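Local coordinates for pumilio homolog 23 (Arabidopsis thaliana, PDB 5WZJ), which binds RNA sequence-specifically through its pumilio repeats, recognising 18S rRNA, and probably regulates translation and mRNA stability, at residues S24-A27 with N28-S32; R40-I43 with C44-L48. All coordinates share one frame; numbering follows the deposited sequence.

Following the chain from its N terminus, helix 17-31 comes first and its last two turns, with Ser32 just past the end, form interaction 1; helix 37-49 comes next and holds interaction 2. Neither contact closes a loop of any length, since each joins neighbouring turns of one helix, and the two stand in series without nesting or crossing. Their centres lie 12 Å apart, and the two helices pack directly: Phe30 CE2 is 3.5 Å from Cys44 SG, Phe30 CZ reaches Ile43 CG2, and Leu29 CD2 meets Ile43 CD1 at 4.0 Å. Side chains from both helices also touch helix 64-74, so the pair is tied into the N-terminal end of the all-helical superhelix.

Interaction 1. Residues S24-A27 with N28-S32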
loop_
_atom_site.group_PDB
_atom_site.type_symbol
_atom_site.label_atom_id
_atom_site.label_comp_id
_atom_site.label_asym_id
_atom_site.label_seq_id
_atom_site.Cartn_x
_atom_site.Cartn_y
_atom_site.Cartn_z
ATOM N N SER A 24 15.561 -9.490 -36.101
ATOM C CA SER A 24 16.330 -10.451 -35.315
ATOM C C SER A 24 17.818 -10.127 -35.358
ATOM O O SER A 24 18.533 -10.294 -34.358
ATOM C CB SER A 24 16.077 -11.865 -35.827
ATOM O OG SER A 24 16.906 -12.782 -35.139
ATOM N N GLU A 25 18.303 -9.655 -36.508
ATOM C CA GLU A 25 19.715 -9.307 -36.611
ATOM C C GLU A 25 20.034 -8.064 -35.794
ATOM O O GLU A 25 21.103 -7.973 -35.182
ATOM C CB GLU A 25 20.089 -9.126 -38.078
ATOM C CG GLU A 25 20.396 -10.445 -38.773
ATOM C CD GLU A 25 21.683 -11.072 -38.234
ATOM O OE1 GLU A 25 21.642 -11.780 -37.202
ATOM O OE2 GLU A 25 22.753 -10.823 -38.827
ATOM N N ILE A 26 19.105 -7.105 -35.754
ATOM C CA ILE A 26 19.253 -5.968 -34.851
ATOM C C ILE A 26 19.355 -6.453 -33.408
ATOM O O ILE A 26 20.238 -6.032 -32.649
ATOM C CB ILE A 26 18.081 -4.986 -35.031
ATOM C CG1 ILE A 26 18.092 -4.387 -36.440
ATOM C CG2 ILE A 26 18.151 -3.890 -33.995
ATOM C CD1 ILE A 26 19.280 -3.518 -36.700
ATOM N N ALA A 27 18.456 -7.356 -33.011
ATOM C CA ALA A 27 18.448 -7.835 -31.630
ATOM C C ALA A 27 19.763 -8.525 -31.278
ATOM O O ALA A 27 20.361 -8.244 -30.231
ATOM C CB ALA A 27 17.266 -8.776 -31.411
ATOM N N ASN A 28 20.236 -9.429 -32.149
ATOM C CA ASN A 28 21.514 -10.095 -31.889
ATOM C C ASN A 28 22.656 -9.089 -31.827
ATOM O O ASN A 28 23.581 -9.235 -31.019
ATOM C CB ASN A 28 21.818 -11.157 -32.949
ATOM C CG ASN A 28 23.172 -11.852 -32.696
ATOM O OD1 ASN A 28 23.249 -12.847 -31.958
ATOM N ND2 ASN A 28 24.246 -11.308 -33.281
ATOM N N LEU A 29 22.610 -8.059 -32.674
ATOM C CA LEU A 29 23.636 -7.027 -32.629
ATOM C C LEU A 29 23.704 -6.365 -31.257
ATOM O O LEU A 29 24.792 -6.000 -30.802
ATOM C CB LEU A 29 23.383 -5.988 -33.723
ATOM C CG LEU A 29 24.416 -4.876 -33.917
ATOM C CD1 LEU A 29 25.807 -5.436 -34.144
ATOM C CD2 LEU A 29 24.009 -3.998 -35.079
ATOM N N PHE A 30 22.566 -6.216 -30.573
ATOM C CA PHE A 30 22.595 -5.627 -29.237
ATOM C C PHE A 30 23.000 -6.638 -28.168
ATOM O O PHE A 30 23.637 -6.256 -27.180
ATOM C CB PHE A 30 21.239 -5.010 -28.891
ATOM C CG PHE A 30 20.886 -3.817 -29.729
ATOM C CD1 PHE A 30 21.851 -3.171 -30.486
ATOM C CD2 PHE A 30 19.588 -3.335 -29.757
ATOM C CE1 PHE A 30 21.525 -2.068 -31.262
ATOM C CE2 PHE A 30 19.254 -2.238 -30.530
ATOM C CZ PHE A 30 20.221 -1.601 -31.280
ATOM N N ASP A 31 22.644 -7.917 -28.337
ATOM C CA ASP A 31 23.096 -8.940 -27.395
ATOM C C ASP A 31 24.621 -9.009 -27.341
ATOM O O ASP A 31 25.203 -9.222 -26.270
ATOM C CB ASP A 31 22.500 -10.297 -27.763
ATOM C CG ASP A 31 20.994 -10.326 -27.617
ATOM O OD1 ASP A 31 20.445 -9.447 -26.918
ATOM O OD2 ASP A 31 20.360 -11.230 -28.201
ATOM N N SER A 32 25.285 -8.837 -28.481
ATOM C CA SER A 32 26.709 -8.540 -28.468
ATOM C C SER A 32 26.911 -7.086 -28.060
ATOM O O SER A 32 26.133 -6.206 -28.435
ATOM C CB SER A 32 27.327 -8.790 -29.845
ATOM O OG SER A 32 26.764 -9.940 -30.457
#
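The final turns of helix 17-31 bring Ile26 and Phe30 together one turn apart, side by side and pointing the same way. CG2 of Ile26, anti to the backbone N, lies 4.0 Å from Phe30 CE2 and almost as near CZ, an apolar contact at the far end of the ring. Over one face of that ring sits the carbonyl O of Ile26, 3.7 Å above the plane and displaced toward the rim. The same oxygen accepts a hydrogen bond from Phe30 N at 3.1 Å, with an N-H...O angle of 142°. In this all-helical pumilio-repeat protein the buried Ile26-Phe30 side is the packing side: both residues touch Ile43 and Leu71, and the ring makes a cation-pi contact with Arg40. An alanine in place of Phe30 would probably open a gap beside Ile26 CG2 and leave the Arg40 guanidinium without its aromatic partner. On the helical path, Asn28 N bonds to Ser24 O at 2.9 Å, and Asp31 N to Ala27 O at 3.0 Å, an oxygen to which Phe30 N adds a weak second bond. The Asp31 side chain folds back on that oxygen too, its CG 3.4 Å from Ala27 O. Past the helix end, Ser32 N still bonds to Asn28 O at 3.1 Å.

Interaction 2. Residues R40-I43 with C44-L48; sequences RSVI and CGNAL
Cys44 packs back against the preceding turn of its helix, its side chain meeting Arg40. Its CB lies 3.6 Å from both Arg40 O and Ser41 O. With SG turned anti to the carbonyl carbon (chi1 -74°), the sulfur comes to 3.4 Å from Arg40 O and 4.0 Å from Arg40 NH1. It approaches the guanidinium obliquely. The arginine chain is extended from CG to NE, and chi4 of -79° then turns the guanidinium out of line with it. The backbone ties the same two residues, since Cys44 N donates a hydrogen bond to Arg40 O at 2.9 Å. Farther along, Val42 and Asn46 stand side by side: CG1 of Val42 meets ND2 of Asn46 at 4.1 Å, while Asn46 CG folds to 3.4 Å from Val42 O. Asn46 N bonds to that carbonyl at 3.0 Å, and Ala47 N reaches Ile43 O. Ile43 and Cys44 touch helix 17-31; Leu48 meets helix 64-74, and Ala47 lies against both, at Tyr22 and Leu71. These regular bonds from residue i+4 back to residue i are those of an alpha helix, here one packed among other helices at the N-terminal end of a pumilio-repeat superhelix.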
loop_
_atom_site.group_PDB
_atom_site.type_symbol
_atom_site.label_atom_id
_atom_site.label_comp_id
_atom_site.label_asym_id
_atom_site.label_seq_id
_atom_site.Cartn_x
_atom_site.Cartn_y
_atom_site.Cartn_z
ATOM N N ARG A 40 24.335 2.703 -30.518
ATOM C CA ARG A 40 23.156 1.899 -30.229
ATOM C C ARG A 40 21.875 2.708 -30.388
ATOM O O ARG A 40 20.914 2.258 -31.022
ATOM C CB ARG A 40 23.267 1.342 -28.810
ATOM C CG ARG A 40 22.236 0.301 -28.450
ATOM C CD ARG A 40 22.422 -0.118 -27.012
ATOM N NE ARG A 40 21.656 -1.314 -26.682
ATOM C CZ ARG A 40 20.355 -1.316 -26.412
ATOM N NH1 ARG A 40 19.658 -0.182 -26.444
ATOM N NH2 ARG A 40 19.750 -2.455 -26.112
ATOM N N SER A 41 21.838 3.908 -29.814
ATOM C CA SER A 41 20.614 4.696 -29.890
ATOM C C SER A 41 20.336 5.155 -31.315
ATOM O O SER A 41 19.170 5.277 -31.714
ATOM C CB SER A 41 20.697 5.885 -28.931
ATOM O OG SER A 41 21.079 7.054 -29.616
ATOM N N VAL A 42 21.386 5.386 -32.106
ATOM C CA VAL A 42 21.184 5.721 -33.511
ATOM C C VAL A 42 20.599 4.529 -34.272
ATOM O O VAL A 42 19.673 4.685 -35.077
ATOM C CB VAL A 42 22.503 6.210 -34.134
ATOM C CG1 VAL A 42 22.336 6.462 -35.626
ATOM C CG2 VAL A 42 22.988 7.474 -33.422
ATOM N N ILE A 43 21.129 3.325 -34.033
ATOM C CA ILE A 43 20.591 2.126 -34.680
ATOM C C ILE A 43 19.135 1.891 -34.263
ATOM O O ILE A 43 18.284 1.551 -35.092
ATOM C CB ILE A 43 21.472 0.906 -34.351
ATOM C CG1 ILE A 43 22.838 1.016 -35.042
ATOM C CG2 ILE A 43 20.758 -0.397 -34.721
ATOM C CD1 ILE A 43 23.818 -0.069 -34.615
ATOM N N CYS A 44 18.832 2.055 -32.977
ATOM C CA CYS A 44 17.446 1.929 -32.529
ATOM C C CYS A 44 16.528 2.847 -33.327
ATOM O O CYS A 44 15.456 2.431 -33.772
ATOM C CB CYS A 44 17.347 2.226 -31.031
ATOM S SG CYS A 44 17.974 0.943 -29.919
ATOM N N GLY A 45 16.961 4.084 -33.570
ATOM C CA GLY A 45 16.134 5.016 -34.324
ATOM C C GLY A 45 15.990 4.634 -35.785
ATOM O O GLY A 45 14.895 4.721 -36.352
ATOM N N ASN A 46 17.085 4.209 -36.420
ATOM C CA ASN A 46 16.983 3.734 -37.798
ATOM C C ASN A 46 16.029 2.552 -37.902
ATOM O O ASN A 46 15.233 2.462 -38.845
ATOM C CB ASN A 46 18.360 3.340 -38.328
ATOM C CG ASN A 46 19.299 4.524 -38.444
ATOM O OD1 ASN A 46 18.869 5.679 -38.407
ATOM N ND2 ASN A 46 20.590 4.240 -38.597
ATOM N N ALA A 47 16.100 1.626 -36.943
ATOM C CA ALA A 47 15.253 0.446 -37.023
ATOM C C ALA A 47 13.783 0.809 -36.859
ATOM O O ALA A 47 12.924 0.204 -37.510
ATOM C CB ALA A 47 15.694 -0.587 -35.984
ATOM N N LEU A 48 13.476 1.804 -36.021
ATOM C CA LEU A 48 12.091 2.243 -35.896
ATOM C C LEU A 48 11.528 2.693 -37.240
ATOM O O LEU A 48 10.344 2.463 -37.527
ATOM C CB LEU A 48 11.982 3.362 -34.859
ATOM C CG LEU A 48 12.124 2.919 -33.403
ATOM C CD1 LEU A 48 12.067 4.117 -32.454
ATOM C CD2 LEU A 48 11.045 1.899 -33.046
#